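Local coordinates for protein regulator of nonsense transcripts 2 (PDB 4CEK) that acts in nonsense-mediated mRNA decay, the pathway that removes transcripts with premature stop codons, here represented by its second MIF4G domain, at residues Gln280-Lys285 against Thr296-Ala301. Numbering follows the deposited sequence.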
ATOM      1  N   GLN A 280      14.155   0.312 -19.698  1.00 45.57           N
ATOM      2  CA  GLN A 280      13.327  -0.561 -20.556  1.00 47.15           C
ATOM      3  C   GLN A 280      11.960   0.027 -20.875  1.00 42.76           C
ATOM      4  O   GLN A 280      11.396  -0.252 -21.940  1.00 41.41           O
ATOM      5  CB  GLN A 280      13.086  -1.925 -19.932  1.00 55.74           C
ATOM      6  CG  GLN A 280      14.312  -2.814 -19.836  1.00 66.70           C
ATOM      7  CD  GLN A 280      14.006  -4.108 -19.086  1.00 72.75           C
ATOM      8  OE1 GLN A 280      12.841  -4.532 -19.002  1.00 73.75           O
ATOM      9  NE2 GLN A 280      15.044  -4.733 -18.530  1.00 68.65           N
ATOM     10  N   MET A 281      11.387   0.792 -19.945  1.00 42.84           N
ATOM     11  CA  MET A 281      10.096   1.467 -20.215  1.00 39.96           C
ATOM     12  C   MET A 281      10.257   2.540 -21.270  1.00 35.87           C
ATOM     13  O   MET A 281       9.425   2.641 -22.134  1.00 36.64           O
ATOM     14  CB  MET A 281       9.537   2.134 -18.996  1.00 39.88           C
ATOM     15  CG  MET A 281       9.129   1.200 -17.906  1.00 47.41           C
ATOM     16  SD  MET A 281       8.572   2.112 -16.433  1.00 52.18           S
ATOM     17  CE  MET A 281       7.212   3.114 -17.033  1.00 37.80           C
ATOM     18  N   MET A 282      11.321   3.337 -21.169  1.00 37.77           N
ATOM     19  CA  MET A 282      11.627   4.375 -22.149  1.00 39.59           C
ATOM     20  C   MET A 282      11.936   3.774 -23.516  1.00 45.18           C
ATOM     21  O   MET A 282      11.351   4.188 -24.521  1.00 44.12           O
ATOM     22  CB  MET A 282      12.775   5.245 -21.675  1.00 39.42           C
ATOM     23  CG  MET A 282      12.336   6.199 -20.577  1.00 41.43           C
ATOM     24  SD  MET A 282      11.167   7.509 -21.041  1.00 38.93           S
ATOM     25  CE  MET A 282      12.377   8.798 -21.361  1.00 35.56           C
ATOM     26  N   ARG A 283      12.791   2.756 -23.549  1.00 48.49           N
ATOM     27  CA  ARG A 283      13.009   2.018 -24.800  1.00 51.84           C
ATOM     28  C   ARG A 283      11.698   1.511 -25.415  1.00 47.36           C
ATOM     29  O   ARG A 283      11.529   1.572 -26.628  1.00 48.54           O
ATOM     30  CB  ARG A 283      14.019   0.878 -24.609  1.00 54.65           C
ATOM     31  CG  ARG A 283      15.453   1.369 -24.422  1.00 63.30           C
ATOM     32  CD  ARG A 283      16.441   0.211 -24.295  1.00 73.61           C
ATOM     33  NE  ARG A 283      17.804   0.566 -24.717  1.00 77.33           N
ATOM     34  CZ  ARG A 283      18.723   1.167 -23.950  1.00 86.91           C
ATOM     35  NH1 ARG A 283      18.451   1.523 -22.693  1.00 88.15           N
ATOM     36  NH2 ARG A 283      19.936   1.423 -24.447  1.00 90.49           N
ATOM     37  N   LYS A 284      10.761   1.059 -24.583  1.00 46.58           N
ATOM     38  CA  LYS A 284       9.488   0.485 -25.059  1.00 43.92           C
ATOM     39  C   LYS A 284       8.477   1.489 -25.572  1.00 46.83           C
ATOM     40  O   LYS A 284       7.666   1.124 -26.383  1.00 48.51           O
ATOM     41  CB  LYS A 284       8.785  -0.279 -23.928  1.00 50.00           C
ATOM     42  CG  LYS A 284       9.244  -1.708 -23.675  1.00 51.15           C
ATOM     43  CD  LYS A 284       8.290  -2.409 -22.700  1.00 51.38           C
ATOM     44  CE  LYS A 284       8.878  -3.695 -22.145  1.00 50.46           C
ATOM     45  NZ  LYS A 284       8.991  -4.764 -23.181  1.00 51.84           N
ATOM     46  N   LYS A 285       8.439   2.722 -25.048  1.00 50.48           N
ATOM     47  CA  LYS A 285       7.475   3.725 -25.572  1.00 52.37           C
ATOM     48  C   LYS A 285       7.694   4.006 -27.074  1.00 55.89           C
ATOM     49  O   LYS A 285       6.733   3.970 -27.836  1.00 62.04           O
ATOM     50  CB  LYS A 285       7.458   5.040 -24.753  1.00 51.53           C
ATOM     51  CG  LYS A 285       8.814   5.693 -24.552  1.00 50.54           C
ATOM     52  CD  LYS A 285       8.845   7.178 -24.819  1.00 51.19           C
ATOM     53  CE  LYS A 285      10.285   7.662 -24.882  1.00 51.76           C
ATOM     54  NZ  LYS A 285      10.366   9.094 -25.275  1.00 53.14           N
ATOM     55  N   THR A 296       3.573   9.840 -23.187  1.00 32.07           N
ATOM     56  CA  THR A 296       3.774  10.978 -22.300  1.00 34.93           C
ATOM     57  C   THR A 296       3.726  10.550 -20.810  1.00 35.79           C
ATOM     58  O   THR A 296       4.607  10.944 -20.003  1.00 35.20           O
ATOM     59  CB  THR A 296       2.686  12.039 -22.622  1.00 33.96           C
ATOM     60  OG1 THR A 296       2.840  12.473 -23.991  1.00 33.86           O
ATOM     61  CG2 THR A 296       2.737  13.177 -21.669  1.00 31.62           C
ATOM     62  N   MET A 297       2.730   9.723 -20.458  1.00 32.46           N
ATOM     63  CA  MET A 297       2.689   9.043 -19.124  1.00 34.53           C
ATOM     64  C   MET A 297       4.002   8.353 -18.727  1.00 30.61           C
ATOM     65  O   MET A 297       4.573   8.658 -17.697  1.00 34.09           O
ATOM     66  CB  MET A 297       1.553   8.020 -19.076  1.00 40.85           C
ATOM     67  CG  MET A 297       0.967   7.753 -17.687  1.00 45.92           C
ATOM     68  SD  MET A 297      -0.382   6.535 -17.745  1.00 51.03           S
ATOM     69  CE  MET A 297      -1.699   7.512 -18.488  1.00 41.94           C
ATOM     70  N   VAL A 298       4.518   7.464 -19.555  1.00 29.58           N
ATOM     71  CA  VAL A 298       5.786   6.811 -19.264  1.00 29.36           C
ATOM     72  C   VAL A 298       6.934   7.833 -19.073  1.00 34.84           C
ATOM     73  O   VAL A 298       7.710   7.743 -18.107  1.00 35.78           O
ATOM     74  CB  VAL A 298       6.152   5.816 -20.407  1.00 29.77           C
ATOM     75  CG1 VAL A 298       7.562   5.238 -20.207  1.00 26.55           C
ATOM     76  CG2 VAL A 298       5.095   4.684 -20.535  1.00 27.43           C
ATOM     77  N   GLU A 299       7.046   8.805 -19.986  1.00 33.80           N
ATOM     78  CA  GLU A 299       8.047   9.888 -19.847  1.00 33.89           C
ATOM     79  C   GLU A 299       7.967  10.602 -18.507  1.00 30.74           C
ATOM     80  O   GLU A 299       8.968  10.768 -17.821  1.00 27.25           O
ATOM     81  CB  GLU A 299       7.894  10.908 -20.988  1.00 34.11           C
ATOM     82  CG  GLU A 299       8.344  10.314 -22.308  1.00 32.04           C
ATOM     83  CD  GLU A 299       7.897  11.076 -23.529  1.00 32.34           C
ATOM     84  OE1 GLU A 299       7.142  12.036 -23.425  1.00 32.84           O
ATOM     85  OE2 GLU A 299       8.329  10.703 -24.628  1.00 38.51           O
ATOM     86  N   ASN A 300       6.766  10.997 -18.129  1.00 30.90           N
ATOM     87  CA  ASN A 300       6.585  11.707 -16.876  1.00 32.45           C
ATOM     88  C   ASN A 300       6.993  10.888 -15.633  1.00 34.37           C
ATOM     89  O   ASN A 300       7.707  11.407 -14.770  1.00 30.61           O
ATOM     90  CB  ASN A 300       5.170  12.239 -16.795  1.00 31.70           C
ATOM     91  CG  ASN A 300       4.948  13.399 -17.740  1.00 34.31           C
ATOM     92  OD1 ASN A 300       5.918  13.946 -18.314  1.00 31.81           O
ATOM     93  ND2 ASN A 300       3.676  13.773 -17.942  1.00 30.09           N
ATOM     94  N   ALA A 301       6.642   9.596 -15.606  1.00 32.91           N
ATOM     95  CA  ALA A 301       7.067   8.720 -14.513  1.00 31.19           C
ATOM     96  C   ALA A 301       8.562   8.564 -14.515  1.00 31.76           C
ATOM     97  O   ALA A 301       9.189   8.578 -13.445  1.00 34.18           O
ATOM     98  CB  ALA A 301       6.396   7.349 -14.582  1.00 29.68           C
TER
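The one flat group that carries this contact is the carboxylate of Glu299. Lys285 meets it at OE2, with NZ 2.7 Å from that oxygen and on the lone pair that points away from OE1. This is a salt bridge as well as a hydrogen bond. The two side chains cross at about a right angle, and CD of Lys285 also lies 3.6 Å from OE2 of Glu299. Lys285 reaches there from a crowded first torsion, with CG between the backbone N and the carbonyl carbon (chi1 53°), and a bend at chi2 (133°), after which the chain runs extended to NZ. Glu299 runs extended beyond CG.

Beside the ion pair, Met281 and Met282 pack on Val298. Val298 points toward helix 268-287, and its CG1 sits 3.8 Å from CE of Met281. The same methyl is 3.7 Å from the carbonyl O of Met281. SD of Met282 rests against CA and CG of Glu299, 4.1 Å from CA. The segments run nearly antiparallel at 156°, their axes 9.7 Å apart, as in a helical hairpin. Helix 247-266 backs the buried side, where Leu257 touches Met281 and Ile250 touches Val298.

An alanine at Lys285 would remove the ammonium group and would probably leave the Glu299 carboxylate without this counter-charge. Helices 268-287 and 292-305, the chain's last two, thus join through buried Met281-Val298 packing and a partly exposed ion pair, whose ammonium probably favours ionised Glu299.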